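Local coordinates for Crov588 (Cafeteriavirus, PDB 6NYR), which is of unknown function but folds as a circular leucine-rich-repeat protein, built largely from FNIP repeats whose short parallel strands follow one another round a ring, at residues A[102-107]-A[122-127]; A[106-111]-A[128-133]; A[146-151]-A[168-173]. One frame throughout, in Å; residues are numbered along the deposited sequence.

Interaction 1: A[102-107]-A[122-127]; sequences LKLGDV and THLTFG
Gly127, Leu102 and Leu104 give up more surface than any other residue where 102-107 runs alongside 122-127, and they mark three zones of one parallel rung between successive coils of the leucine-rich-repeat ring. Leu102 pairs through its backbone: its N donates to His123 O at 2.8 Å, and its O accepts from Thr125 N at 2.9 Å, both donors lying in the carbonyl planes. Its side chain has CG anti to the backbone N (chi1 167°), as does Leu124, so the two leucines lie side by side pointing the same way, with CD2 of Leu102 4.1 Å from CD1 of Leu124. Leu104 continues the ladder just past the strand, its N meeting Thr125 O at 3.0 Å almost along the C=O axis. Here CG swings beside the backbone N (chi1 -62°), which carries CD1 alongside the Phe126 ring, 3.7 Å from Phe126 CD1. Gly127 presents only backbone: its bare CA slips against the turn of the other segment, 3.1 Å from Asp106 OD1, and makes a CA-H...O contact with Gly105 O. On the opposite face from the leucines, Lys103 crosses Thr125 obliquely, CG against CG2. Its chain stays extended until a bend at chi4, where NZ meets Asp106 OD1 in a salt bridge of 3.0 Å from above the carboxylate plane. The same ammonium group donates to Leu104 O and also reaches Tyr81 O, while Asp106 OD1 accepts from Glu128 N as well. The rung thus has two chemistries: aliphatic and aromatic groups fill the buried side, whereas on the other side a lysine gripped by two carbonyls and a carboxylate probably helps to balance the charge of the buried Asp106.

Interaction 2: A[106-111]-A[128-133]; sequences DVFNQE and EEFNQK
Asn109 OD1 is the most heavily used polar atom between 106-111 and 128-133, two irregular segments running nearly parallel. It accepts from Asn131 N at 3.0 Å and from Gln132 NE2 at 3.1 Å, both donors standing above the carbonyl plane. With CG anti to the backbone N (chi1 -172°), the asparagine amide reaches over to the next coil, while Gln132 is bent at chi2 (-60°); the two side chains cross at about a right angle, their amide planes turned 49° against each other. At the other end, Asp106 binds twice: its O accepts from Glu129 N on a lone pair at 3.1 Å, and its OD1 takes Glu128 N at 2.8 Å. Between these polar ends Phe108 and Phe130 lie side by side, Phe108 CD2 4.0 Å from Phe130 CD1, and Gln110 O sits at the edge of the Phe130 ring. Farther out, a water donates to Glu111 OE1 and Gln132 OE1 and accepts from Lys133 N, so it steadies the end of Gln132 not used by Asn109. Asn131 OD1 accepts from Asn153 N and Gln154 NE2, so the bonding of asparagine to the next coil recurs one coil on. The two loops leave strands 101-103 and 123-125, Phe108 packs on Leu89 and Leu92 of helix 89-93, and Phe130 stacks on Phe126 just beyond strand 123-125.

Interaction 3: A[146-151]-A[168-173]; sequences LTFGEE and LSFGDC
Like layers meet like in the parallel pairing of 146-151 with 168-173, each bump of one coil resting beside its counterpart in the next. Leu146 and Leu168 both hold CG anti to the backbone N and point the same way, so that CD1 of Leu168 tucks in beside its neighbour, 3.7 Å from CD2 of Leu146 and close to Leu146 O. Phe148 and Phe170 form the broadest step: their planes differ by 9°, but the rings are slid apart and barely overlap, with centroids 5.5 Å apart. Contact is therefore along one flank, CD2 of Phe148 coming 3.7 Å from CD1 of Phe170, and CE2 of Phe148 also lies near CD1 of Leu168. Beyond the rings the relief drops away at the two glycines, where Gly171 CA nestles 3.3 Å from Gly149 O. Cys173 points toward the other segment, its CB and SG both close to Glu150 O, and SG also near Glu151 OE1.

Backbone bonds fix this register: Ser169 N donates to Leu146 O, Phe148 N meets Ser169 O at 2.8 Å in a nearly straight bond (170°), and Cys173 N reaches Glu150 O at 2.9 Å. On the face opposite the leucines, Thr147 and Ser169 sit level and share a water, held weakly by the threonine. Glu150 and Asp172 run side by side with Glu150 OE2 4.4 Å from Asp172 OD2, a like-charge pair that would probably raise the proton affinity of either carboxylate, so the side-by-side apolar groups and the backbone bonds probably supply most of the cohesion.

How the interactions relate
Interactions 1 and 3 are alternate strand pairings along the same parallel array, bridged by the pairing of strands 123-125 and 145-147: Phe126 N and Leu124 O probably bond to Thr147, and Phe126 packs on Phe148. Interaction 2 carries the first coil pair outward from Asp106 and Val107, which it shares with interaction 1, into loops farther from the centre of the chain. Interaction 1 is the most buried; the other two are partly exposed. Strand rungs rely on regular backbone bonds, whereas interaction 2 relies more on side-chain amides, carboxylates and water. Interactions 2 and 3 meet through a probable Glu128 O to Glu151 N bond, amid clustered glutamates.

Interaction 1: A[102-107]-A[122-127]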
ATOM      1  N   LEU A 102      10.531  12.760 -23.113  1.00 54.03           N
ATOM      2  CA  LEU A 102      11.524  11.799 -23.564  1.00 54.78           C
ATOM      3  C   LEU A 102      12.411  11.381 -22.408  1.00 50.86           C
ATOM      4  O   LEU A 102      12.944  12.233 -21.691  1.00 49.23           O
ATOM      5  CB  LEU A 102      12.384  12.404 -24.681  1.00 57.62           C
ATOM      6  CG  LEU A 102      13.664  11.675 -25.092  1.00 58.02           C
ATOM      7  CD1 LEU A 102      13.367  10.354 -25.767  1.00 56.06           C
ATOM      8  CD2 LEU A 102      14.498  12.590 -25.999  1.00 61.48           C
ATOM      9  N   LYS A 103      12.563  10.073 -22.236  1.00 49.05           N
ATOM     10  CA  LYS A 103      13.644   9.514 -21.438  1.00 51.14           C
ATOM     11  C   LYS A 103      14.566   8.733 -22.370  1.00 51.45           C
ATOM     12  O   LYS A 103      14.121   7.802 -23.053  1.00 52.29           O
ATOM     13  CB  LYS A 103      13.149   8.602 -20.318  1.00 51.44           C
ATOM     14  CG  LYS A 103      14.315   8.051 -19.497  1.00 51.14           C
ATOM     15  CD  LYS A 103      13.891   6.983 -18.506  1.00 54.87           C
ATOM     16  CE  LYS A 103      15.110   6.314 -17.872  1.00 56.80           C
ATOM     17  NZ  LYS A 103      15.969   5.611 -18.875  1.00 56.18           N
ATOM     18  N   LEU A 104      15.836   9.119 -22.401  1.00 51.85           N
ATOM     19  CA  LEU A 104      16.824   8.437 -23.219  1.00 52.74           C
ATOM     20  C   LEU A 104      17.178   7.076 -22.624  1.00 48.66           C
ATOM     21  O   LEU A 104      17.020   6.830 -21.424  1.00 48.57           O
ATOM     22  CB  LEU A 104      18.086   9.288 -23.333  1.00 55.05           C
ATOM     23  CG  LEU A 104      17.900  10.650 -23.998  1.00 58.40           C
ATOM     24  CD1 LEU A 104      19.129  11.522 -23.807  1.00 58.34           C
ATOM     25  CD2 LEU A 104      17.585  10.467 -25.475  1.00 59.69           C
ATOM     26  N   GLY A 105      17.642   6.179 -23.491  1.00 48.84           N
ATOM     27  CA  GLY A 105      18.159   4.909 -23.020  1.00 51.50           C
ATOM     28  C   GLY A 105      19.358   5.094 -22.108  1.00 49.45           C
ATOM     29  O   GLY A 105      20.072   6.096 -22.174  1.00 47.42           O
ATOM     30  N   ASP A 106      19.580   4.106 -21.244  1.00 49.85           N
ATOM     31  CA  ASP A 106      20.615   4.221 -20.226  1.00 51.93           C
ATOM     32  C   ASP A 106      22.018   3.977 -20.762  1.00 49.58           C
ATOM     33  O   ASP A 106      22.987   4.355 -20.097  1.00 48.68           O
ATOM     34  CB  ASP A 106      20.324   3.247 -19.082  1.00 52.88           C
ATOM     35  CG  ASP A 106      19.085   3.632 -18.294  1.00 53.83           C
ATOM     36  OD1 ASP A 106      18.807   4.844 -18.165  1.00 51.66           O
ATOM     37  OD2 ASP A 106      18.381   2.722 -17.810  1.00 53.74           O
ATOM     38  N   VAL A 107      22.156   3.357 -21.934  1.00 52.77           N
ATOM     39  CA  VAL A 107      23.488   3.192 -22.503  1.00 56.05           C
ATOM     40  C   VAL A 107      23.995   4.500 -23.110  1.00 54.09           C
ATOM     41  O   VAL A 107      25.201   4.770 -23.082  1.00 49.45           O
ATOM     42  CB  VAL A 107      23.503   2.078 -23.561  1.00 55.07           C
ATOM     43  CG1 VAL A 107      24.882   1.975 -24.212  1.00 53.68           C
ATOM     44  CG2 VAL A 107      23.098   0.745 -22.953  1.00 52.85           C
ATOM     45  N   THR A 122       9.357  19.199 -23.839  1.00 57.53           N
ATOM     46  CA  THR A 122       9.133  19.813 -22.540  1.00 56.42           C
ATOM     47  C   THR A 122       9.682  19.000 -21.375  1.00 56.27           C
ATOM     48  O   THR A 122       9.992  19.576 -20.330  1.00 55.12           O
ATOM     49  CB  THR A 122       7.630  20.033 -22.300  1.00 58.27           C
ATOM     50  OG1 THR A 122       6.912  18.831 -22.610  1.00 61.26           O
ATOM     51  CG2 THR A 122       7.102  21.168 -23.158  1.00 57.80           C
ATOM     52  N   HIS A 123       9.810  17.683 -21.528  1.00 57.37           N
ATOM     53  CA  HIS A 123      10.245  16.798 -20.456  1.00 56.03           C
ATOM     54  C   HIS A 123      11.392  15.944 -20.964  1.00 53.03           C
ATOM     55  O   HIS A 123      11.209  15.148 -21.890  1.00 49.46           O
ATOM     56  CB  HIS A 123       9.087  15.915 -19.968  1.00 57.77           C
ATOM     57  CG  HIS A 123       8.043  16.658 -19.191  1.00 58.88           C
ATOM     58  ND1 HIS A 123       7.306  17.693 -19.727  1.00 60.63           N
ATOM     59  CD2 HIS A 123       7.603  16.505 -17.918  1.00 59.04           C
ATOM     60  CE1 HIS A 123       6.464  18.150 -18.817  1.00 59.61           C
ATOM     61  NE2 HIS A 123       6.624  17.445 -17.711  1.00 59.26           N
ATOM     62  N   LEU A 124      12.571  16.122 -20.372  1.00 56.33           N
ATOM     63  CA  LEU A 124      13.762  15.369 -20.741  1.00 55.33           C
ATOM     64  C   LEU A 124      14.338  14.679 -19.514  1.00 53.31           C
ATOM     65  O   LEU A 124      14.510  15.309 -18.465  1.00 55.10           O
ATOM     66  CB  LEU A 124      14.817  16.277 -21.376  1.00 55.85           C
ATOM     67  CG  LEU A 124      16.155  15.605 -21.694  1.00 55.68           C
ATOM     68  CD1 LEU A 124      15.950  14.416 -22.618  1.00 55.48           C
ATOM     69  CD2 LEU A 124      17.131  16.604 -22.305  1.00 52.82           C
ATOM     70  N   THR A 125      14.626  13.389 -19.646  1.00 52.54           N
ATOM     71  CA  THR A 125      15.279  12.605 -18.608  1.00 50.94           C
ATOM     72  C   THR A 125      16.440  11.847 -19.233  1.00 50.40           C
ATOM     73  O   THR A 125      16.248  11.109 -20.205  1.00 51.35           O
ATOM     74  CB  THR A 125      14.297  11.630 -17.946  1.00 51.28           C
ATOM     75  OG1 THR A 125      13.284  12.372 -17.252  1.00 49.92           O
ATOM     76  CG2 THR A 125      15.025  10.715 -16.969  1.00 50.72           C
ATOM     77  N   PHE A 126      17.637  12.031 -18.680  1.00 48.94           N
ATOM     78  CA  PHE A 126      18.816  11.353 -19.199  1.00 46.96           C
ATOM     79  C   PHE A 126      18.931   9.941 -18.631  1.00 45.57           C
ATOM     80  O   PHE A 126      18.462   9.646 -17.527  1.00 44.60           O
ATOM     81  CB  PHE A 126      20.091  12.136 -18.871  1.00 46.37           C
ATOM     82  CG  PHE A 126      20.339  13.309 -19.781  1.00 45.08           C
ATOM     83  CD1 PHE A 126      20.895  13.125 -21.038  1.00 43.54           C
ATOM     84  CD2 PHE A 126      20.024  14.594 -19.376  1.00 45.93           C
ATOM     85  CE1 PHE A 126      21.124  14.200 -21.874  1.00 44.13           C
ATOM     86  CE2 PHE A 126      20.250  15.673 -20.208  1.00 46.42           C
ATOM     87  CZ  PHE A 126      20.801  15.476 -21.459  1.00 44.91           C
ATOM     88  N   GLY A 127      19.567   9.068 -19.406  1.00 49.20           N
ATOM     89  CA  GLY A 127      19.797   7.703 -18.980  1.00 50.03           C
ATOM     90  C   GLY A 127      20.869   7.595 -17.915  1.00 47.32           C
ATOM     91  O   GLY A 127      21.575   8.548 -17.585  1.00 47.10           O
TER

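Interaction 2: A[106-111]-A[128-133]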
ATOM      1  N   ASP A 106      19.580   4.106 -21.244  1.00 49.85           N
ATOM      2  CA  ASP A 106      20.615   4.221 -20.226  1.00 51.93           C
ATOM      3  C   ASP A 106      22.018   3.977 -20.762  1.00 49.58           C
ATOM      4  O   ASP A 106      22.987   4.355 -20.097  1.00 48.68           O
ATOM      5  CB  ASP A 106      20.324   3.247 -19.082  1.00 52.88           C
ATOM      6  CG  ASP A 106      19.085   3.632 -18.294  1.00 53.83           C
ATOM      7  OD1 ASP A 106      18.807   4.844 -18.165  1.00 51.66           O
ATOM      8  OD2 ASP A 106      18.381   2.722 -17.810  1.00 53.74           O
ATOM      9  N   VAL A 107      22.156   3.357 -21.934  1.00 52.77           N
ATOM     10  CA  VAL A 107      23.488   3.192 -22.503  1.00 56.05           C
ATOM     11  C   VAL A 107      23.995   4.500 -23.110  1.00 54.09           C
ATOM     12  O   VAL A 107      25.201   4.770 -23.082  1.00 49.45           O
ATOM     13  CB  VAL A 107      23.503   2.078 -23.561  1.00 55.07           C
ATOM     14  CG1 VAL A 107      24.882   1.975 -24.212  1.00 53.68           C
ATOM     15  CG2 VAL A 107      23.098   0.745 -22.953  1.00 52.85           C
ATOM     16  N   PHE A 108      23.100   5.320 -23.655  1.00 52.31           N
ATOM     17  CA  PHE A 108      23.519   6.493 -24.403  1.00 51.75           C
ATOM     18  C   PHE A 108      24.484   7.340 -23.588  1.00 51.37           C
ATOM     19  O   PHE A 108      24.218   7.678 -22.433  1.00 51.82           O
ATOM     20  CB  PHE A 108      22.307   7.329 -24.797  1.00 49.27           C
ATOM     21  CG  PHE A 108      22.656   8.540 -25.604  1.00 50.59           C
ATOM     22  CD1 PHE A 108      23.078   8.408 -26.916  1.00 50.52           C
ATOM     23  CD2 PHE A 108      22.570   9.808 -25.060  1.00 51.40           C
ATOM     24  CE1 PHE A 108      23.396   9.513 -27.672  1.00 50.69           C
ATOM     25  CE2 PHE A 108      22.889  10.920 -25.811  1.00 50.92           C
ATOM     26  CZ  PHE A 108      23.306  10.773 -27.120  1.00 49.87           C
ATOM     27  N   ASN A 109      25.599   7.703 -24.210  1.00 50.40           N
ATOM     28  CA  ASN A 109      26.630   8.471 -23.530  1.00 50.24           C
ATOM     29  C   ASN A 109      27.518   9.160 -24.558  1.00 46.61           C
ATOM     30  O   ASN A 109      28.736   8.961 -24.567  1.00 46.62           O
ATOM     31  CB  ASN A 109      27.452   7.563 -22.617  1.00 46.66           C
ATOM     32  CG  ASN A 109      28.401   8.341 -21.741  1.00 44.95           C
ATOM     33  OD1 ASN A 109      28.219   9.538 -21.525  1.00 44.12           O
ATOM     34  ND2 ASN A 109      29.426   7.673 -21.239  1.00 43.08           N
ATOM     35  N   GLN A 110      26.909   9.968 -25.421  1.00 47.39           N
ATOM     36  CA  GLN A 110      27.626  10.750 -26.417  1.00 49.28           C
ATOM     37  C   GLN A 110      27.195  12.204 -26.303  1.00 44.35           C
ATOM     38  O   GLN A 110      26.061  12.503 -25.920  1.00 42.93           O
ATOM     39  CB  GLN A 110      27.365  10.259 -27.839  1.00 53.52           C
ATOM     40  CG  GLN A 110      27.834   8.856 -28.125  1.00 56.64           C
ATOM     41  CD  GLN A 110      27.270   8.330 -29.430  1.00 60.37           C
ATOM     42  OE1 GLN A 110      27.526   8.876 -30.504  1.00 63.04           O
ATOM     43  NE2 GLN A 110      26.480   7.268 -29.339  1.00 60.87           N
ATOM     44  N   GLU A 111      28.102  13.108 -26.655  1.00 45.19           N
ATOM     45  CA  GLU A 111      27.830  14.533 -26.524  1.00 46.31           C
ATOM     46  C   GLU A 111      26.711  14.936 -27.476  1.00 45.67           C
ATOM     47  O   GLU A 111      26.816  14.736 -28.691  1.00 46.81           O
ATOM     48  CB  GLU A 111      29.105  15.326 -26.795  1.00 46.41           C
ATOM     49  CG  GLU A 111      28.960  16.815 -26.599  1.00 47.13           C
ATOM     50  CD  GLU A 111      30.303  17.509 -26.455  1.00 51.69           C
ATOM     51  OE1 GLU A 111      31.294  16.828 -26.108  1.00 48.28           O
ATOM     52  OE2 GLU A 111      30.367  18.737 -26.673  1.00 53.69           O
ATOM     53  N   GLU A 128      20.989   6.382 -17.371  1.00 49.15           N
ATOM     54  CA  GLU A 128      21.902   6.145 -16.259  1.00 51.03           C
ATOM     55  C   GLU A 128      23.326   6.569 -16.601  1.00 46.09           C
ATOM     56  O   GLU A 128      23.983   7.267 -15.824  1.00 42.39           O
ATOM     57  CB  GLU A 128      21.868   4.664 -15.868  1.00 57.78           C
ATOM     58  CG  GLU A 128      22.593   4.341 -14.567  1.00 63.99           C
ATOM     59  CD  GLU A 128      22.619   2.851 -14.252  1.00 66.50           C
ATOM     60  OE1 GLU A 128      21.538   2.224 -14.219  1.00 66.13           O
ATOM     61  OE2 GLU A 128      23.727   2.311 -14.037  1.00 67.48           O
ATOM     62  N   GLU A 129      23.820   6.157 -17.766  1.00 44.20           N
ATOM     63  CA  GLU A 129      25.240   6.289 -18.064  1.00 47.71           C
ATOM     64  C   GLU A 129      25.614   7.614 -18.711  1.00 45.29           C
ATOM     65  O   GLU A 129      26.812   7.894 -18.850  1.00 46.09           O
ATOM     66  CB  GLU A 129      25.698   5.134 -18.966  1.00 49.81           C
ATOM     67  CG  GLU A 129      25.487   3.754 -18.357  1.00 52.98           C
ATOM     68  CD  GLU A 129      26.233   3.576 -17.043  1.00 55.79           C
ATOM     69  OE1 GLU A 129      27.400   4.024 -16.959  1.00 59.06           O
ATOM     70  OE2 GLU A 129      25.652   3.007 -16.095  1.00 53.79           O
ATOM     71  N   PHE A 130      24.643   8.445 -19.085  1.00 42.96           N
ATOM     72  CA  PHE A 130      24.980   9.702 -19.734  1.00 45.32           C
ATOM     73  C   PHE A 130      25.821  10.571 -18.810  1.00 44.79           C
ATOM     74  O   PHE A 130      25.448  10.824 -17.661  1.00 45.95           O
ATOM     75  CB  PHE A 130      23.723  10.461 -20.145  1.00 46.81           C
ATOM     76  CG  PHE A 130      24.011  11.808 -20.750  1.00 48.04           C
ATOM     77  CD1 PHE A 130      24.298  11.926 -22.097  1.00 46.91           C
ATOM     78  CD2 PHE A 130      24.005  12.953 -19.971  1.00 49.32           C
ATOM     79  CE1 PHE A 130      24.568  13.158 -22.661  1.00 46.93           C
ATOM     80  CE2 PHE A 130      24.275  14.191 -20.527  1.00 49.55           C
ATOM     81  CZ  PHE A 130      24.556  14.294 -21.875  1.00 47.68           C
ATOM     82  N   ASN A 131      26.946  11.055 -19.332  1.00 44.59           N
ATOM     83  CA  ASN A 131      27.849  11.907 -18.573  1.00 45.32           C
ATOM     84  C   ASN A 131      28.713  12.703 -19.544  1.00 43.36           C
ATOM     85  O   ASN A 131      29.945  12.606 -19.512  1.00 40.51           O
ATOM     86  CB  ASN A 131      28.722  11.078 -17.634  1.00 44.05           C
ATOM     87  CG  ASN A 131      29.555  11.945 -16.712  1.00 43.23           C
ATOM     88  OD1 ASN A 131      29.245  13.117 -16.502  1.00 41.86           O
ATOM     89  ND2 ASN A 131      30.627  11.384 -16.177  1.00 42.79           N
ATOM     90  N   GLN A 132      28.068  13.473 -20.418  1.00 44.29           N
ATOM     91  CA  GLN A 132      28.741  14.291 -21.415  1.00 48.55           C
ATOM     92  C   GLN A 132      28.375  15.758 -21.215  1.00 51.50           C
ATOM     93  O   GLN A 132      27.328  16.092 -20.650  1.00 51.63           O
ATOM     94  CB  GLN A 132      28.370  13.855 -22.839  1.00 46.51           C
ATOM     95  CG  GLN A 132      28.780  12.438 -23.172  1.00 46.88           C
ATOM     96  CD  GLN A 132      30.276  12.228 -23.063  1.00 49.30           C
ATOM     97  OE1 GLN A 132      31.070  13.104 -23.428  1.00 51.62           O
ATOM     98  NE2 GLN A 132      30.673  11.072 -22.548  1.00 48.66           N
ATOM     99  N   LYS A 133      29.243  16.633 -21.710  1.00 47.95           N
ATOM    100  CA  LYS A 133      29.070  18.062 -21.494  1.00 48.83           C
ATOM    101  C   LYS A 133      27.877  18.593 -22.279  1.00 44.85           C
ATOM    102  O   LYS A 133      27.505  18.061 -23.330  1.00 41.59           O
ATOM    103  CB  LYS A 133      30.346  18.811 -21.882  1.00 48.18           C
ATOM    104  CG  LYS A 133      31.581  18.241 -21.191  1.00 48.87           C
ATOM    105  CD  LYS A 133      32.842  19.058 -21.433  1.00 46.29           C
ATOM    106  CE  LYS A 133      33.954  18.627 -20.471  1.00 45.70           C
ATOM    107  NZ  LYS A 133      34.105  17.140 -20.386  1.00 45.39           N
TER
HETATM  108  O   HOH W   1      31.224  15.840 -23.137  1.00 27.55           O

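Interaction 3: A[146-151]-A[168-173]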
ATOM      1  N   LEU A 146      13.669  18.697 -16.339  1.00 50.23           N
ATOM      2  CA  LEU A 146      14.950  18.093 -16.676  1.00 50.28           C
ATOM      3  C   LEU A 146      15.443  17.244 -15.513  1.00 45.32           C
ATOM      4  O   LEU A 146      15.563  17.736 -14.388  1.00 43.67           O
ATOM      5  CB  LEU A 146      15.995  19.158 -17.015  1.00 50.54           C
ATOM      6  CG  LEU A 146      17.398  18.619 -17.308  1.00 49.45           C
ATOM      7  CD1 LEU A 146      17.381  17.763 -18.568  1.00 49.96           C
ATOM      8  CD2 LEU A 146      18.397  19.754 -17.419  1.00 51.71           C
ATOM      9  N   THR A 147      15.734  15.975 -15.793  1.00 45.88           N
ATOM     10  CA  THR A 147      16.232  15.032 -14.797  1.00 45.87           C
ATOM     11  C   THR A 147      17.506  14.392 -15.328  1.00 47.20           C
ATOM     12  O   THR A 147      17.519  13.873 -16.448  1.00 49.77           O
ATOM     13  CB  THR A 147      15.186  13.950 -14.488  1.00 45.73           C
ATOM     14  OG1 THR A 147      13.985  14.567 -14.005  1.00 43.59           O
ATOM     15  CG2 THR A 147      15.707  12.965 -13.450  1.00 43.33           C
ATOM     16  N   PHE A 148      18.573  14.435 -14.534  1.00 45.13           N
ATOM     17  CA  PHE A 148      19.819  13.774 -14.896  1.00 44.31           C
ATOM     18  C   PHE A 148      19.854  12.361 -14.319  1.00 47.05           C
ATOM     19  O   PHE A 148      19.209  12.063 -13.308  1.00 49.73           O
ATOM     20  CB  PHE A 148      21.034  14.566 -14.402  1.00 43.44           C
ATOM     21  CG  PHE A 148      21.338  15.791 -15.220  1.00 45.40           C
ATOM     22  CD1 PHE A 148      21.976  15.678 -16.446  1.00 44.66           C
ATOM     23  CD2 PHE A 148      20.994  17.054 -14.763  1.00 48.48           C
ATOM     24  CE1 PHE A 148      22.259  16.799 -17.201  1.00 45.62           C
ATOM     25  CE2 PHE A 148      21.274  18.181 -15.520  1.00 49.17           C
ATOM     26  CZ  PHE A 148      21.909  18.051 -16.736  1.00 48.49           C
ATOM     27  N   GLY A 149      20.638  11.498 -14.967  1.00 47.39           N
ATOM     28  CA  GLY A 149      20.826  10.134 -14.524  1.00 47.30           C
ATOM     29  C   GLY A 149      21.938  10.001 -13.500  1.00 46.78           C
ATOM     30  O   GLY A 149      22.495  10.982 -13.006  1.00 46.10           O
ATOM     31  N   GLU A 150      22.279   8.744 -13.200  1.00 46.41           N
ATOM     32  CA  GLU A 150      23.195   8.476 -12.097  1.00 48.46           C
ATOM     33  C   GLU A 150      24.570   9.083 -12.341  1.00 41.64           C
ATOM     34  O   GLU A 150      25.171   9.670 -11.434  1.00 37.62           O
ATOM     35  CB  GLU A 150      23.354   6.970 -11.882  1.00 53.05           C
ATOM     36  CG  GLU A 150      22.195   6.236 -11.262  1.00 57.21           C
ATOM     37  CD  GLU A 150      22.555   4.784 -10.970  1.00 62.53           C
ATOM     38  OE1 GLU A 150      23.746   4.425 -11.116  1.00 61.81           O
ATOM     39  OE2 GLU A 150      21.651   3.999 -10.608  1.00 64.18           O
ATOM     40  N   GLU A 151      25.092   8.933 -13.553  1.00 41.80           N
ATOM     41  CA  GLU A 151      26.507   9.154 -13.808  1.00 45.12           C
ATOM     42  C   GLU A 151      26.838  10.584 -14.196  1.00 41.98           C
ATOM     43  O   GLU A 151      28.024  10.931 -14.248  1.00 41.41           O
ATOM     44  CB  GLU A 151      26.991   8.207 -14.914  1.00 48.39           C
ATOM     45  CG  GLU A 151      27.005   6.740 -14.517  1.00 47.17           C
ATOM     46  CD  GLU A 151      27.821   6.486 -13.268  1.00 49.31           C
ATOM     47  OE1 GLU A 151      28.857   7.163 -13.084  1.00 52.76           O
ATOM     48  OE2 GLU A 151      27.424   5.614 -12.466  1.00 50.31           O
ATOM     49  N   LEU A 168      14.104  20.635 -11.943  1.00 48.74           N
ATOM     50  CA  LEU A 168      15.460  20.164 -12.184  1.00 48.59           C
ATOM     51  C   LEU A 168      15.845  19.162 -11.108  1.00 46.06           C
ATOM     52  O   LEU A 168      15.760  19.467  -9.913  1.00 42.81           O
ATOM     53  CB  LEU A 168      16.453  21.330 -12.188  1.00 49.26           C
ATOM     54  CG  LEU A 168      17.932  20.957 -12.344  1.00 47.54           C
ATOM     55  CD1 LEU A 168      18.178  20.385 -13.735  1.00 46.68           C
ATOM     56  CD2 LEU A 168      18.839  22.145 -12.061  1.00 46.31           C
ATOM     57  N   SER A 169      16.273  17.975 -11.530  1.00 47.36           N
ATOM     58  CA  SER A 169      16.672  16.914 -10.612  1.00 47.79           C
ATOM     59  C   SER A 169      18.011  16.352 -11.061  1.00 46.99           C
ATOM     60  O   SER A 169      18.129  15.839 -12.180  1.00 46.68           O
ATOM     61  CB  SER A 169      15.624  15.799 -10.555  1.00 50.12           C
ATOM     62  OG  SER A 169      14.341  16.318 -10.256  1.00 52.84           O
ATOM     63  N   PHE A 170      19.009  16.439 -10.189  1.00 45.41           N
ATOM     64  CA  PHE A 170      20.316  15.860 -10.447  1.00 45.67           C
ATOM     65  C   PHE A 170      20.376  14.427  -9.935  1.00 46.33           C
ATOM     66  O   PHE A 170      19.647  14.043  -9.015  1.00 51.48           O
ATOM     67  CB  PHE A 170      21.410  16.684  -9.770  1.00 44.01           C
ATOM     68  CG  PHE A 170      21.631  18.023 -10.390  1.00 43.79           C
ATOM     69  CD1 PHE A 170      22.432  18.151 -11.512  1.00 44.61           C
ATOM     70  CD2 PHE A 170      21.057  19.159  -9.847  1.00 46.21           C
ATOM     71  CE1 PHE A 170      22.653  19.384 -12.081  1.00 44.63           C
ATOM     72  CE2 PHE A 170      21.274  20.395 -10.420  1.00 45.21           C
ATOM     73  CZ  PHE A 170      22.072  20.504 -11.537  1.00 45.45           C
ATOM     74  N   GLY A 171      21.265  13.638 -10.536  1.00 44.74           N
ATOM     75  CA  GLY A 171      21.458  12.259 -10.148  1.00 44.44           C
ATOM     76  C   GLY A 171      22.569  12.089  -9.130  1.00 43.26           C
ATOM     77  O   GLY A 171      23.095  13.050  -8.566  1.00 43.67           O
ATOM     78  N   ASP A 172      22.955  10.826  -8.929  1.00 43.72           N
ATOM     79  CA  ASP A 172      23.811  10.472  -7.801  1.00 44.53           C
ATOM     80  C   ASP A 172      25.178  11.138  -7.884  1.00 43.96           C
ATOM     81  O   ASP A 172      25.741  11.552  -6.863  1.00 42.43           O
ATOM     82  CB  ASP A 172      23.983   8.954  -7.726  1.00 43.54           C
ATOM     83  CG  ASP A 172      22.738   8.247  -7.249  1.00 48.00           C
ATOM     84  OD1 ASP A 172      21.890   8.898  -6.609  1.00 55.05           O
ATOM     85  OD2 ASP A 172      22.608   7.038  -7.522  1.00 49.64           O
ATOM     86  N   CYS A 173      25.747  11.218  -9.081  1.00 43.56           N
ATOM     87  CA  CYS A 173      27.144  11.594  -9.223  1.00 40.10           C
ATOM     88  C   CYS A 173      27.346  13.089  -9.400  1.00 38.47           C
ATOM     89  O   CYS A 173      28.481  13.560  -9.281  1.00 40.09           O
ATOM     90  CB  CYS A 173      27.775  10.849 -10.408  1.00 44.22           C
ATOM     91  SG  CYS A 173      28.032   9.076 -10.149  1.00 42.43           S
TER
HETATM   92  O   HOH W   2      12.557  17.244 -12.569  1.00 45.49           O